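Local coordinates for nicotinate phosphoribosyltransferase (Porphyromonas gingivalis, PDB 2IM5), which probably catalyses the ATP-assisted formation of nicotinate ribonucleotide from nicotinate and phosphoribosyl diphosphate, the single step from nicotinate in this route of NAD biosynthesis, at residues A[72-77]-A[205-210]; A[160-165]-A[181-186]. All blocks are in the same frame, centred on the assembly; numbering follows the deposited sequence.

Contact 1 (A[72-77]-A[205-210])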
loop_
_atom_site.group_PDB
_atom_site.type_symbol
_atom_site.label_atom_id
_atom_site.label_comp_id
_atom_site.label_asym_id
_atom_site.label_seq_id
_atom_site.Cartn_x
_atom_site.Cartn_y
_atom_site.Cartn_z
ATOM N N ARG A 72 19.930 7.498 -6.480
ATOM C CA ARG A 72 20.813 6.620 -5.725
ATOM C C ARG A 72 20.136 5.473 -4.995
ATOM O O ARG A 72 20.655 4.361 -4.990
ATOM C CB ARG A 72 21.630 7.439 -4.719
ATOM C CG ARG A 72 22.558 8.429 -5.395
ATOM C CD ARG A 72 23.308 9.305 -4.414
ATOM N NE ARG A 72 24.143 10.269 -5.128
ATOM C CZ ARG A 72 24.857 11.228 -4.548
ATOM N NH1 ARG A 72 24.848 11.372 -3.226
ATOM N NH2 ARG A 72 25.590 12.046 -5.293
ATOM N N GLU A 73 18.981 5.738 -4.397
ATOM C CA GLU A 73 18.284 4.726 -3.621
ATOM C C GLU A 73 17.154 3.963 -4.289
ATOM O O GLU A 73 16.765 2.901 -3.806
ATOM C CB GLU A 73 17.777 5.353 -2.326
ATOM C CG GLU A 73 18.892 5.882 -1.450
ATOM C CD GLU A 73 19.931 4.820 -1.149
ATOM O OE1 GLU A 73 19.546 3.741 -0.640
ATOM O OE2 GLU A 73 21.128 5.060 -1.426
ATOM N N LEU A 74 16.605 4.493 -5.374
ATOM C CA LEU A 74 15.520 3.796 -6.074
ATOM C C LEU A 74 15.900 3.652 -7.540
ATOM O O LEU A 74 15.177 4.115 -8.435
ATOM C CB LEU A 74 14.197 4.562 -5.944
ATOM C CG LEU A 74 13.486 4.535 -4.580
ATOM C CD1 LEU A 74 14.271 5.355 -3.570
ATOM C CD2 LEU A 74 12.074 5.097 -4.729
ATOM N N PRO A 75 17.044 2.991 -7.803
ATOM C CA PRO A 75 17.552 2.774 -9.161
ATOM C C PRO A 75 16.625 2.002 -10.088
ATOM O O PRO A 75 16.758 2.110 -11.304
ATOM C CB PRO A 75 18.881 2.054 -8.922
ATOM C CG PRO A 75 18.597 1.257 -7.686
ATOM C CD PRO A 75 17.869 2.261 -6.819
ATOM N N TYR A 76 15.702 1.217 -9.535
ATOM C CA TYR A 76 14.774 0.483 -10.395
ATOM C C TYR A 76 13.807 1.451 -11.099
ATOM O O TYR A 76 13.072 1.053 -12.006
ATOM C CB TYR A 76 14.017 -0.591 -9.603
ATOM C CG TYR A 76 13.725 -0.214 -8.178
ATOM C CD1 TYR A 76 12.636 0.595 -7.861
ATOM C CD2 TYR A 76 14.571 -0.625 -7.146
ATOM C CE1 TYR A 76 12.394 0.994 -6.542
ATOM C CE2 TYR A 76 14.340 -0.231 -5.823
ATOM C CZ TYR A 76 13.254 0.579 -5.533
ATOM O OH TYR A 76 13.036 0.996 -4.240
ATOM N N LEU A 77 13.800 2.715 -10.679
ATOM C CA LEU A 77 12.971 3.723 -11.346
ATOM C C LEU A 77 13.943 4.326 -12.367
ATOM O O LEU A 77 14.940 4.954 -11.999
ATOM C CB LEU A 77 12.498 4.805 -10.376
ATOM C CG LEU A 77 11.545 4.393 -9.255
ATOM C CD1 LEU A 77 11.239 5.614 -8.371
ATOM C CD2 LEU A 77 10.265 3.817 -9.840
ATOM N N LEU A 205 17.133 5.627 5.628
ATOM C CA LEU A 205 16.684 4.247 5.696
ATOM C C LEU A 205 16.388 3.734 4.291
ATOM O O LEU A 205 16.255 4.517 3.354
ATOM C CB LEU A 205 15.407 4.155 6.537
ATOM C CG LEU A 205 15.479 4.605 8.001
ATOM C CD1 LEU A 205 14.067 4.617 8.587
ATOM C CD2 LEU A 205 16.388 3.663 8.797
ATOM N N ARG A 206 16.290 2.417 4.152
ATOM C CA ARG A 206 15.953 1.807 2.874
ATOM C C ARG A 206 14.450 2.003 2.667
ATOM O O ARG A 206 13.696 2.100 3.640
ATOM C CB ARG A 206 16.225 0.299 2.899
ATOM C CG ARG A 206 17.685 -0.119 2.879
ATOM C CD ARG A 206 17.793 -1.640 2.759
ATOM N NE ARG A 206 17.397 -2.319 3.990
ATOM C CZ ARG A 206 18.218 -2.566 5.008
ATOM N NH1 ARG A 206 19.490 -2.201 4.946
ATOM N NH2 ARG A 206 17.767 -3.165 6.100
ATOM N N VAL A 207 14.012 2.077 1.411
ATOM C CA VAL A 207 12.586 2.195 1.151
ATOM C C VAL A 207 12.117 0.750 1.095
ATOM O O VAL A 207 12.883 -0.133 0.718
ATOM C CB VAL A 207 12.270 2.895 -0.188
ATOM C CG1 VAL A 207 12.663 4.360 -0.106
ATOM C CG2 VAL A 207 12.996 2.203 -1.331
ATOM N N SER A 208 10.872 0.500 1.467
ATOM C CA SER A 208 10.350 -0.856 1.473
ATOM C C SER A 208 8.899 -0.898 1.016
ATOM O O SER A 208 8.095 -0.047 1.398
ATOM C CB SER A 208 10.478 -1.430 2.889
ATOM O OG SER A 208 9.844 -2.683 3.017
ATOM N N GLY A 209 8.564 -1.890 0.198
ATOM C CA GLY A 209 7.199 -2.012 -0.284
ATOM C C GLY A 209 7.052 -3.069 -1.363
ATOM O O GLY A 209 8.040 -3.622 -1.844
ATOM N N THR A 210 5.813 -3.360 -1.744
ATOM C CA THR A 210 5.546 -4.356 -2.779
ATOM C C THR A 210 4.550 -3.748 -3.751
ATOM O O THR A 210 4.018 -2.678 -3.488
ATOM C CB THR A 210 4.898 -5.622 -2.184
ATOM O OG1 THR A 210 3.583 -5.302 -1.704
ATOM C CG2 THR A 210 5.733 -6.161 -1.033
HETATM O O HOH W 1 16.632 2.159 -0.654
#
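Val207 meets Leu74 and Tyr76 with its two methyl groups, and almost the whole direct contact passes through this one small side chain. From Val207 CA the bond to CB already points at segment 72-77, and at CB the chain forks. CG1, set anti to the carbonyl carbon (chi1 -68°), reaches Leu74 CD1 at 3.9 Å. The other branch, CG2, lies 4.0 Å from Leu74 CG, and the Tyr76 side chain comes from the opposite direction and brings its OH to 3.1 Å from Val207 CG2. Within its own segment, Leu74 CA lies 4.0 Å above one face of the Tyr76 ring, toward the rim. The chain leaves helix 64-73 at Leu74 and runs into a type I beta turn from Leu74 to Leu77, which brings both residues to the same side chain; Leu77 N bonds to Leu74 O at 3.0 Å.

Beside the apolar patch a water gives a hydrogen to Glu73 O at 3.2 Å, accepts a weak bond from Val207 N and donates weakly to Glu73 OE1. Leu12 of helix 12-24 touches Leu74, Tyr76 and Val207 alike. Valine, branched at CB, suits this short extended piece, since its two methyls can serve different partners. The direct meeting is thus one of shape and apolar packing, and the polar link between the two segments is a water with one ordinary and two weak bonds.

Contact 2 (A[160-165]-A[181-186])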
loop_
_atom_site.group_PDB
_atom_site.type_symbol
_atom_site.label_atom_id
_atom_site.label_comp_id
_atom_site.label_asym_id
_atom_site.label_seq_id
_atom_site.Cartn_x
_atom_site.Cartn_y
_atom_site.Cartn_z
ATOM N N ALA A 160 13.113 -9.726 14.550
ATOM C CA ALA A 160 11.959 -9.741 13.668
ATOM C C ALA A 160 12.108 -8.649 12.611
ATOM O O ALA A 160 11.882 -7.468 12.895
ATOM C CB ALA A 160 10.681 -9.527 14.478
ATOM N N THR A 161 12.504 -9.046 11.401
ATOM C CA THR A 161 12.675 -8.105 10.292
ATOM C C THR A 161 11.341 -7.444 9.968
ATOM O O THR A 161 10.378 -8.130 9.637
ATOM C CB THR A 161 13.175 -8.823 9.027
ATOM O OG1 THR A 161 14.436 -9.437 9.304
ATOM C CG2 THR A 161 13.332 -7.834 7.873
ATOM N N PHE A 162 11.286 -6.120 10.058
ATOM C CA PHE A 162 10.044 -5.415 9.778
ATOM C C PHE A 162 10.256 -4.087 9.068
ATOM O O PHE A 162 11.353 -3.527 9.084
ATOM C CB PHE A 162 9.271 -5.182 11.082
ATOM C CG PHE A 162 9.819 -4.062 11.929
ATOM C CD1 PHE A 162 9.247 -2.791 11.880
ATOM C CD2 PHE A 162 10.915 -4.271 12.757
ATOM C CE1 PHE A 162 9.761 -1.745 12.642
ATOM C CE2 PHE A 162 11.438 -3.233 13.523
ATOM C CZ PHE A 162 10.861 -1.969 13.465
ATOM N N SER A 163 9.189 -3.599 8.446
ATOM C CA SER A 163 9.204 -2.331 7.728
ATOM C C SER A 163 8.022 -1.505 8.215
ATOM O O SER A 163 7.013 -2.059 8.658
ATOM C CB SER A 163 9.074 -2.560 6.211
ATOM O OG SER A 163 10.197 -3.239 5.673
ATOM N N ILE A 164 8.154 -0.184 8.128
ATOM C CA ILE A 164 7.098 0.734 8.547
ATOM C C ILE A 164 6.168 1.021 7.360
ATOM O O ILE A 164 6.581 1.651 6.385
ATOM C CB ILE A 164 7.705 2.065 9.055
ATOM C CG1 ILE A 164 8.730 1.775 10.155
ATOM C CG2 ILE A 164 6.598 2.990 9.559
ATOM C CD1 ILE A 164 9.539 2.985 10.591
ATOM N N PHE A 165 4.925 0.549 7.455
ATOM C CA PHE A 165 3.904 0.724 6.414
ATOM C C PHE A 165 2.682 1.482 6.951
ATOM O O PHE A 165 1.559 1.138 6.586
ATOM C CB PHE A 165 3.358 -0.636 5.934
ATOM C CG PHE A 165 4.325 -1.477 5.152
ATOM C CD1 PHE A 165 5.569 -0.996 4.770
ATOM C CD2 PHE A 165 3.955 -2.767 4.767
ATOM C CE1 PHE A 165 6.440 -1.787 4.009
ATOM C CE2 PHE A 165 4.812 -3.566 4.011
ATOM C CZ PHE A 165 6.058 -3.075 3.630
ATOM N N ASP A 181 12.144 7.864 13.618
ATOM C CA ASP A 181 13.419 8.240 14.221
ATOM C C ASP A 181 13.739 7.347 15.419
ATOM O O ASP A 181 14.863 6.866 15.567
ATOM C CB ASP A 181 13.376 9.695 14.680
ATOM C CG ASP A 181 14.756 10.270 14.907
ATOM O OD1 ASP A 181 15.655 9.511 15.332
ATOM O OD2 ASP A 181 14.939 11.483 14.668
ATOM N N ILE A 182 12.742 7.125 16.266
ATOM C CA ILE A 182 12.919 6.293 17.447
ATOM C C ILE A 182 13.199 4.839 17.083
ATOM O O ILE A 182 14.096 4.204 17.645
ATOM C CB ILE A 182 11.669 6.350 18.348
ATOM C CG1 ILE A 182 11.458 7.784 18.841
ATOM C CG2 ILE A 182 11.823 5.392 19.518
ATOM C CD1 ILE A 182 10.147 8.000 19.569
ATOM N N LEU A 183 12.426 4.302 16.145
ATOM C CA LEU A 183 12.617 2.913 15.738
ATOM C C LEU A 183 14.013 2.705 15.160
ATOM O O LEU A 183 14.667 1.708 15.446
ATOM C CB LEU A 183 11.548 2.504 14.721
ATOM C CG LEU A 183 10.164 2.290 15.338
ATOM C CD1 LEU A 183 9.115 2.045 14.258
ATOM C CD2 LEU A 183 10.233 1.098 16.286
ATOM N N LYS A 184 14.466 3.658 14.357
ATOM C CA LYS A 184 15.789 3.568 13.760
ATOM C C LYS A 184 16.835 3.485 14.864
ATOM O O LYS A 184 17.829 2.776 14.747
ATOM C CB LYS A 184 16.069 4.800 12.898
ATOM C CG LYS A 184 17.435 4.766 12.239
ATOM C CD LYS A 184 17.830 6.106 11.657
ATOM C CE LYS A 184 19.230 6.037 11.053
ATOM N NZ LYS A 184 19.654 7.328 10.461
ATOM N N GLN A 185 16.583 4.217 15.940
ATOM C CA GLN A 185 17.487 4.282 17.080
ATOM C C GLN A 185 17.480 3.034 17.973
ATOM O O GLN A 185 18.514 2.648 18.516
ATOM C CB GLN A 185 17.132 5.517 17.916
ATOM C CG GLN A 185 18.166 5.913 18.949
ATOM C CD GLN A 185 17.696 7.066 19.832
ATOM O OE1 GLN A 185 17.073 8.020 19.349
ATOM N NE2 GLN A 185 18.005 6.987 21.128
ATOM N N TYR A 186 16.330 2.382 18.103
ATOM C CA TYR A 186 16.232 1.218 18.979
ATOM C C TYR A 186 15.998 -0.153 18.363
ATOM O O TYR A 186 16.218 -1.164 19.032
ATOM C CB TYR A 186 15.144 1.466 20.026
ATOM C CG TYR A 186 15.472 2.586 20.987
ATOM C CD1 TYR A 186 16.328 2.375 22.072
ATOM C CD2 TYR A 186 14.937 3.858 20.810
ATOM C CE1 TYR A 186 16.636 3.408 22.959
ATOM C CE2 TYR A 186 15.241 4.893 21.688
ATOM C CZ TYR A 186 16.088 4.662 22.760
ATOM O OH TYR A 186 16.387 5.682 23.631
#
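The first strand and the helix of a right-handed beta-alpha-beta crossover, strand 162-164, helix 173-186 and strand 191-194, pack together here, in the alpha/beta barrel-like part of this NAPRTase-family fold. Leu183 is the helix residue that faces the strand, and its CD1 methyl does the touching. With CG anti to the carbonyl carbon (chi1 -74°) and CD1 extended beyond it (chi2 173°), the leucine sends this methyl toward two residues spaced two apart on the strand, whose CB atoms both point at the helix.

Ile164 gives the nearer contact: its CD1 lies 3.8 Å from Leu183 CD1, and Ile164 CG1 follows at 4.1 Å from the same methyl. The isoleucine is extended beyond CG1 (chi2 172°), which carries its terminal methyl out to the helix. Phe162 comes in beside it, and Leu183 CD1 sits at the edge of the ring, near its plane, 4.2 Å from Phe162 CE1; the methyl thus meets the rim of the phenyl group and not its face.

The nearest CA atoms of the two segments, those of Ile164 and Leu183, are 9.3 Å apart, a gap that large apolar side chains bridge. Leu191 of the next strand touches both Phe162 and Ile164, and Met155 of helix 141-157 also packs on Phe162. Beta-branched isoleucine and aromatic phenylalanine suit an extended strand, while leucine, unbranched at CB, fits a helix. All three are buried, and their meeting is purely hydrocarbon, so at this point the helix packs on the strand through dispersion and exclusion of water rather than through directional bonds.

Overall arrangement
Both contacts reach the same parallel sheet, in which strand 191-194 lies between strands 162-164 and 206-207. Contact 1 joins the outermost of these, 206-207, to the turn after helix 64-73, whereas contact 2 covers strand 162-164 with the helix of its crossover; their centres are about 16 Å apart. They meet directly where Ser208 OG and Ser163 OG, 2.7 Å apart, probably share a hydrogen bond, and where Leu205 CD2 packs 3.8 Å from Lys184 CG. Segment 205-210 ends three residues before His213, predicted to become phosphorylated by autocatalysis and unmodified here; contact 2 is packing within the barrel.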